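Local structure of NAD(P)H-hydrate epimerase (Saccharomyces cerevisiae, 1JZT) at residues A[173-176]-A[177-180]; A[152-155]-A[156-160]; A[206-210]-A[211-215]. The protein catalyses the interconversion of the R and S epimers of hydrated NAD(P)H, so that an S-specific dehydratase can repair both forms. All coordinates share one frame; numbering follows the deposited sequence.

How the contacts relate
All three contacts belong to one Rossmann-like domain built on a largely parallel sheet. Contact 2 comes first along the chain, on helix 153-163, which links strands 133-139 and 169-172. Contact 1 follows in the loop leaving strand 169-172, and contact 3 is the turn leading into strand 214-218, two places further across the sheet. Contact 1 is the hub: its centre lies about 14 Å from that of contact 2 and 13 Å from that of contact 3, whose own centres are about 22 Å apart. Thr176 packs on Val157, and Trp178 on His207 and Ile208. A predicted potassium and substrate site at contact 1 is thus flanked by helix and turn.

Contact 1 of 3, residues A[173-176]-A[177-180]; sequences DVPT and GWDV
With CG anti to its carbonyl carbon (chi1 -78°), Trp178 carries its indole back over Pro175, whose ring carbons lie against one indole face. CB of Pro175 sits 3.4 Å from the centroid of the five-membered ring, almost on the ring normal, a clear CH-pi contact, while CG of Pro175 reaches toward the benzo part, 3.5 Å from Trp178 CE3. Proline suits this place because its compact, rigid, apolar ring offers C-H groups to the electron-rich indole. Beneath this CH-pi contact the chain makes a type II beta turn from Pro175 to Trp178, closed by Trp178 N donating to Pro175 O at 3.1 Å. Gly177 fills the position where type II turns favour glycine: any beta carbon there would be jammed against Thr176 O. A water adds a second bridge, donating to Pro175 O at 2.9 Å and to Trp178 O at 2.6 Å, so the proline carbonyl accepts from two partners. The indole NE1 is bound by Ile190 O, which fixes the outer rim of the ring. Putting an alanine in place of Trp178 would probably uncover the proline ring and leave the Ile190 carbonyl without its indole donor. Further round, Val174 CG1 and Val180 CG1 meet loosely at 4.4 Å. Within the turn, Thr176 OG1 bonds Phe141 N and Asp138 OD1, its predicted fellow potassium ligand, while Asp173, a predicted substrate-site residue, is held by a salt bridge to Lys202, consistent with a polar site where the chain leaves strand 169-172.

Contact 2 of 3, residues A[152-155]-A[156-160]; sequences PFKG and IVEEL
Ile156 opens the second half of this helical start by donating its N-H to Pro152 O at 3.0 Å, in the carbonyl plane. Having chi1 -61°, it also sends CG1 beside its own nitrogen, while the branched chain leans on Trp124. Val157 bonds back to Phe153 O in the same i to i+4 fashion, and its CG2 lies against that carbonyl oxygen at 3.2 Å. The small, beta-branched side chain keeps close to the backbone. Glu158 N reaches Lys154 O at 3.2 Å. The two side chains run alongside each other, with Glu158 OE2 beside Lys154 CG at 3.7 Å, yet the bend at chi3 of the lysine keeps NZ 6.1 Å from Glu158 OE2, so any attraction between the charges is probably weak; NZ has a further long, weak ion pair with Glu151. Glu159 N donates to Gly155 O, and its CG rests on the same oxygen at 3.3 Å. Gly155 N is in turn held by the Glu151 carboxylate, and Phe153 meets Phe141 edge-to-face. Long charged chains suit the solvent side, while apolar Phe153 and Ile156 suit the buried side. These are the first turns of the connecting helix in a beta-alpha-beta unit of a Rossmann-like fold.

Contact 3 of 3, residues A[206-210]-A[211-215]; sequences SHIRE and NQTTH
The imidazole of His215 is approached by Ile208 CD1 at a slant, neither squarely over its face nor at its rim, and that methyl comes 3.6 Å from His215 CB. Ile208 places CG1 between its backbone N and carbonyl carbon (chi1 67°), which directs CD1 across the histidine roughly at a right angle. His215 NE2 is bound to Ser197 OG. Two further flat groups meet at the surface: the Glu210 carboxylate and Asn211 amide have planes 24° apart, with Glu210 OE2 3.5 Å from Asn211 OD1, two oxygens whose closeness is likely to be mildly unfavourable. Glu210 and Asn211, with helical backbone angles, form the middle of the turn that leads into strand 214-218 of the Rossmann-like sheet. Arg209 O receives two N-H groups: Thr213 N at 2.7 Å, nearly in line with the carbonyl, and Gln212 N at 2.7 Å, above the carbonyl plane. A water accepts from Arg209 N and donates to Thr213 OG1, a hydroxyl that also bonds Pro192 O; threonine thus serves with its oxygen while its CB rests 4.1 Å from Ile208 CB. Ile208, Thr213 and His215 all lean on Leu195 of strand 194-198.

Contact 1 of 3, residues A[173-176]-A[177-180]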
loop_
_atom_site.group_PDB
_atom_site.type_symbol
_atom_site.label_atom_id
_atom_site.label_comp_id
_atom_site.label_asym_id
_atom_site.label_seq_id
_atom_site.Cartn_x
_atom_site.Cartn_y
_atom_site.Cartn_z
ATOM N N ASP A 173 -2.961 -2.406 1.194
ATOM C CA ASP A 173 -3.554 -3.656 1.649
ATOM C C ASP A 173 -4.485 -3.496 2.854
ATOM O O ASP A 173 -5.679 -3.789 2.762
ATOM C CB ASP A 173 -2.468 -4.688 1.956
ATOM C CG ASP A 173 -3.030 -6.087 2.043
ATOM O OD1 ASP A 173 -3.949 -6.390 1.251
ATOM O OD2 ASP A 173 -2.554 -6.880 2.882
ATOM N N VAL A 174 -3.929 -3.051 3.976
ATOM C CA VAL A 174 -4.682 -2.814 5.205
ATOM C C VAL A 174 -4.091 -1.596 5.912
ATOM O O VAL A 174 -2.915 -1.279 5.742
ATOM C CB VAL A 174 -4.623 -4.032 6.181
ATOM C CG1 VAL A 174 -5.385 -5.205 5.605
ATOM C CG2 VAL A 174 -3.175 -4.421 6.458
ATOM N N PRO A 175 -4.909 -0.878 6.702
ATOM C CA PRO A 175 -4.415 0.302 7.423
ATOM C C PRO A 175 -3.435 -0.163 8.495
ATOM O O PRO A 175 -3.776 -1.008 9.323
ATOM C CB PRO A 175 -5.687 0.901 8.029
ATOM C CG PRO A 175 -6.773 0.444 7.083
ATOM C CD PRO A 175 -6.373 -0.986 6.814
ATOM N N THR A 176 -2.219 0.368 8.477
ATOM C CA THR A 176 -1.217 -0.036 9.458
ATOM C C THR A 176 -1.710 0.227 10.883
ATOM O O THR A 176 -2.227 1.301 11.181
ATOM C CB THR A 176 0.109 0.703 9.205
ATOM O OG1 THR A 176 0.627 0.315 7.924
ATOM C CG2 THR A 176 1.129 0.369 10.282
ATOM N N GLY A 177 -1.572 -0.764 11.757
ATOM C CA GLY A 177 -2.011 -0.584 13.131
ATOM C C GLY A 177 -3.403 -1.122 13.409
ATOM O O GLY A 177 -3.799 -1.252 14.571
ATOM N N TRP A 178 -4.158 -1.421 12.355
ATOM C CA TRP A 178 -5.507 -1.972 12.515
ATOM C C TRP A 178 -5.402 -3.477 12.724
ATOM O O TRP A 178 -4.444 -4.110 12.270
ATOM C CB TRP A 178 -6.357 -1.723 11.259
ATOM C CG TRP A 178 -6.920 -0.338 11.117
ATOM C CD1 TRP A 178 -6.407 0.817 11.632
ATOM C CD2 TRP A 178 -8.075 0.039 10.350
ATOM N NE1 TRP A 178 -7.171 1.893 11.230
ATOM C CE2 TRP A 178 -8.199 1.444 10.445
ATOM C CE3 TRP A 178 -9.018 -0.676 9.591
ATOM C CZ2 TRP A 178 -9.229 2.156 9.808
ATOM C CZ3 TRP A 178 -10.047 0.034 8.954
ATOM C CH2 TRP A 178 -10.139 1.439 9.071
ATOM N N ASP A 179 -6.379 -4.054 13.416
ATOM C CA ASP A 179 -6.374 -5.495 13.597
ATOM C C ASP A 179 -6.880 -6.010 12.254
ATOM O O ASP A 179 -8.010 -5.727 11.864
ATOM C CB ASP A 179 -7.320 -5.910 14.725
ATOM C CG ASP A 179 -7.253 -7.395 15.014
ATOM O OD1 ASP A 179 -7.598 -8.190 14.116
ATOM O OD2 ASP A 179 -6.843 -7.770 16.131
ATOM N N VAL A 180 -6.030 -6.745 11.544
ATOM C CA VAL A 180 -6.364 -7.259 10.218
ATOM C C VAL A 180 -7.727 -7.929 10.123
ATOM O O VAL A 180 -8.382 -7.846 9.089
ATOM C CB VAL A 180 -5.287 -8.257 9.716
ATOM C CG1 VAL A 180 -5.617 -8.716 8.298
ATOM C CG2 VAL A 180 -3.908 -7.603 9.753
HETATM O O HOH W 1 -3.566 -3.853 9.837
#

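Contact 2 of 3, residues A[152-155]-A[156-160]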
loop_
_atom_site.group_PDB
_atom_site.type_symbol
_atom_site.label_atom_id
_atom_site.label_comp_id
_atom_site.label_asym_id
_atom_site.label_seq_id
_atom_site.Cartn_x
_atom_site.Cartn_y
_atom_site.Cartn_z
ATOM N N PRO A 152 10.563 1.975 15.435
ATOM C CA PRO A 152 10.070 3.353 15.422
ATOM C C PRO A 152 8.702 3.480 14.756
ATOM O O PRO A 152 8.172 4.580 14.616
ATOM C CB PRO A 152 11.154 4.086 14.648
ATOM C CG PRO A 152 11.505 3.079 13.588
ATOM C CD PRO A 152 11.553 1.762 14.361
ATOM N N PHE A 153 8.134 2.351 14.348
ATOM C CA PHE A 153 6.842 2.346 13.681
ATOM C C PHE A 153 5.715 2.842 14.566
ATOM O O PHE A 153 4.743 3.408 14.075
ATOM C CB PHE A 153 6.531 0.944 13.162
ATOM C CG PHE A 153 7.625 0.373 12.316
ATOM C CD1 PHE A 153 8.010 1.007 11.139
ATOM C CD2 PHE A 153 8.308 -0.768 12.720
ATOM C CE1 PHE A 153 9.067 0.512 10.377
ATOM C CE2 PHE A 153 9.364 -1.268 11.965
ATOM C CZ PHE A 153 9.743 -0.626 10.794
ATOM N N LYS A 154 5.838 2.636 15.871
ATOM C CA LYS A 154 4.799 3.102 16.775
ATOM C C LYS A 154 4.735 4.626 16.671
ATOM O O LYS A 154 3.677 5.193 16.398
ATOM C CB LYS A 154 5.103 2.683 18.216
ATOM C CG LYS A 154 3.945 2.921 19.175
ATOM C CD LYS A 154 4.388 2.831 20.627
ATOM C CE LYS A 154 4.995 1.476 20.956
ATOM N NZ LYS A 154 5.442 1.411 22.385
ATOM N N GLY A 155 5.876 5.280 16.867
ATOM C CA GLY A 155 5.933 6.730 16.784
ATOM C C GLY A 155 5.581 7.278 15.411
ATOM O O GLY A 155 5.009 8.362 15.301
ATOM N N ILE A 156 5.938 6.546 14.359
ATOM C CA ILE A 156 5.624 6.978 12.995
ATOM C C ILE A 156 4.106 7.078 12.819
ATOM O O ILE A 156 3.598 8.070 12.304
ATOM C CB ILE A 156 6.191 5.985 11.941
ATOM C CG1 ILE A 156 7.715 5.905 12.056
ATOM C CG2 ILE A 156 5.788 6.417 10.532
ATOM C CD1 ILE A 156 8.429 7.212 11.847
ATOM N N VAL A 157 3.393 6.044 13.257
ATOM C CA VAL A 157 1.935 6.001 13.161
ATOM C C VAL A 157 1.312 7.155 13.949
ATOM O O VAL A 157 0.317 7.748 13.526
ATOM C CB VAL A 157 1.388 4.653 13.692
ATOM C CG1 VAL A 157 -0.127 4.691 13.786
ATOM C CG2 VAL A 157 1.826 3.521 12.765
ATOM N N GLU A 158 1.903 7.468 15.097
ATOM C CA GLU A 158 1.416 8.562 15.927
ATOM C C GLU A 158 1.511 9.878 15.166
ATOM O O GLU A 158 0.559 10.660 15.149
ATOM C CB GLU A 158 2.228 8.648 17.221
ATOM C CG GLU A 158 1.888 7.566 18.225
ATOM C CD GLU A 158 2.806 7.585 19.437
ATOM O OE1 GLU A 158 3.002 8.674 20.027
ATOM O OE2 GLU A 158 3.324 6.508 19.803
ATOM N N GLU A 159 2.660 10.116 14.533
ATOM C CA GLU A 159 2.875 11.342 13.765
ATOM C C GLU A 159 1.897 11.427 12.599
ATOM O O GLU A 159 1.369 12.496 12.300
ATOM C CB GLU A 159 4.309 11.405 13.225
ATOM C CG GLU A 159 5.416 11.473 14.279
ATOM C CD GLU A 159 5.322 12.700 15.176
ATOM O OE1 GLU A 159 4.819 13.749 14.719
ATOM O OE2 GLU A 159 5.771 12.619 16.341
ATOM N N LEU A 160 1.662 10.298 11.937
ATOM C CA LEU A 160 0.735 10.254 10.807
ATOM C C LEU A 160 -0.691 10.576 11.246
ATOM O O LEU A 160 -1.401 11.325 10.575
ATOM C CB LEU A 160 0.759 8.868 10.142
ATOM C CG LEU A 160 2.073 8.480 9.459
ATOM C CD1 LEU A 160 1.950 7.090 8.824
ATOM C CD2 LEU A 160 2.415 9.517 8.411
#

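Contact 3 of 3, residues A[206-210]-A[211-215]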
loop_
_atom_site.group_PDB
_atom_site.type_symbol
_atom_site.label_atom_id
_atom_site.label_comp_id
_atom_site.label_asym_id
_atom_site.label_seq_id
_atom_site.Cartn_x
_atom_site.Cartn_y
_atom_site.Cartn_z
ATOM N N SER A 206 -13.998 -3.934 6.259
ATOM C CA SER A 206 -15.418 -3.661 6.461
ATOM C C SER A 206 -15.632 -2.595 7.537
ATOM O O SER A 206 -16.767 -2.263 7.870
ATOM C CB SER A 206 -16.144 -4.941 6.870
ATOM O OG SER A 206 -15.734 -5.343 8.167
ATOM N N HIS A 207 -14.540 -2.065 8.077
ATOM C CA HIS A 207 -14.617 -1.044 9.116
ATOM C C HIS A 207 -14.425 0.370 8.590
ATOM O O HIS A 207 -14.518 1.335 9.348
ATOM C CB HIS A 207 -13.575 -1.324 10.199
ATOM C CG HIS A 207 -13.875 -2.537 11.021
ATOM N ND1 HIS A 207 -14.528 -2.473 12.234
ATOM C CD2 HIS A 207 -13.641 -3.851 10.790
ATOM C CE1 HIS A 207 -14.681 -3.693 12.714
ATOM N NE2 HIS A 207 -14.152 -4.548 11.858
ATOM N N ILE A 208 -14.144 0.501 7.297
ATOM C CA ILE A 208 -13.950 1.826 6.721
ATOM C C ILE A 208 -15.301 2.501 6.502
ATOM O O ILE A 208 -16.337 1.836 6.441
ATOM C CB ILE A 208 -13.219 1.769 5.353
ATOM C CG1 ILE A 208 -14.107 1.083 4.314
ATOM C CG2 ILE A 208 -11.881 1.043 5.505
ATOM C CD1 ILE A 208 -13.525 1.077 2.912
ATOM N N ARG A 209 -15.274 3.824 6.392
ATOM C CA ARG A 209 -16.472 4.617 6.150
ATOM C C ARG A 209 -16.411 5.143 4.723
ATOM O O ARG A 209 -15.530 5.930 4.391
ATOM C CB ARG A 209 -16.538 5.801 7.114
ATOM C CG ARG A 209 -16.679 5.424 8.571
ATOM C CD ARG A 209 -16.693 6.665 9.453
ATOM N NE ARG A 209 -16.884 6.317 10.858
ATOM C CZ ARG A 209 -16.968 7.202 11.847
ATOM N NH1 ARG A 209 -16.880 8.500 11.592
ATOM N NH2 ARG A 209 -17.144 6.786 13.094
ATOM N N GLU A 210 -17.353 4.712 3.892
ATOM C CA GLU A 210 -17.403 5.135 2.497
ATOM C C GLU A 210 -17.294 6.648 2.311
ATOM O O GLU A 210 -16.735 7.120 1.323
ATOM C CB GLU A 210 -18.692 4.627 1.838
ATOM C CG GLU A 210 -19.957 4.858 2.657
ATOM C CD GLU A 210 -20.007 4.007 3.916
ATOM O OE1 GLU A 210 -20.014 2.760 3.795
ATOM O OE2 GLU A 210 -20.032 4.584 5.028
ATOM N N ASN A 211 -17.823 7.407 3.264
ATOM C CA ASN A 211 -17.775 8.859 3.172
ATOM C C ASN A 211 -16.388 9.408 3.494
ATOM O O ASN A 211 -16.042 10.523 3.096
ATOM C CB ASN A 211 -18.819 9.484 4.109
ATOM C CG ASN A 211 -18.699 8.986 5.541
ATOM O OD1 ASN A 211 -19.055 7.848 5.852
ATOM N ND2 ASN A 211 -18.189 9.840 6.419
ATOM N N GLN A 212 -15.587 8.618 4.200
ATOM C CA GLN A 212 -14.242 9.039 4.577
ATOM C C GLN A 212 -13.134 8.351 3.784
ATOM O O GLN A 212 -12.057 8.928 3.583
ATOM C CB GLN A 212 -14.019 8.773 6.068
ATOM C CG GLN A 212 -14.770 9.721 6.993
ATOM C CD GLN A 212 -14.159 11.111 7.006
ATOM O OE1 GLN A 212 -13.001 11.287 7.397
ATOM N NE2 GLN A 212 -14.933 12.106 6.579
ATOM N N THR A 213 -13.406 7.132 3.320
ATOM C CA THR A 213 -12.412 6.338 2.599
ATOM C C THR A 213 -12.881 5.723 1.286
ATOM O O THR A 213 -13.934 5.085 1.235
ATOM C CB THR A 213 -11.934 5.181 3.493
ATOM O OG1 THR A 213 -11.670 5.686 4.807
ATOM C CG2 THR A 213 -10.669 4.543 2.930
ATOM N N THR A 214 -12.095 5.910 0.226
ATOM C CA THR A 214 -12.427 5.305 -1.055
ATOM C C THR A 214 -11.720 3.943 -1.035
ATOM O O THR A 214 -10.551 3.860 -0.653
ATOM C CB THR A 214 -11.915 6.155 -2.235
ATOM O OG1 THR A 214 -12.546 7.440 -2.209
ATOM C CG2 THR A 214 -12.238 5.474 -3.558
ATOM N N HIS A 215 -12.425 2.886 -1.434
ATOM C CA HIS A 215 -11.868 1.534 -1.411
ATOM C C HIS A 215 -11.615 0.954 -2.802
ATOM O O HIS A 215 -12.502 0.924 -3.661
ATOM C CB HIS A 215 -12.814 0.602 -0.629
ATOM C CG HIS A 215 -12.222 -0.733 -0.273
ATOM N ND1 HIS A 215 -12.994 -1.790 0.167
ATOM C CD2 HIS A 215 -10.941 -1.174 -0.253
ATOM C CE1 HIS A 215 -12.215 -2.821 0.443
ATOM N NE2 HIS A 215 -10.963 -2.473 0.197
HETATM O O HOH W 2 -12.941 4.970 7.117
#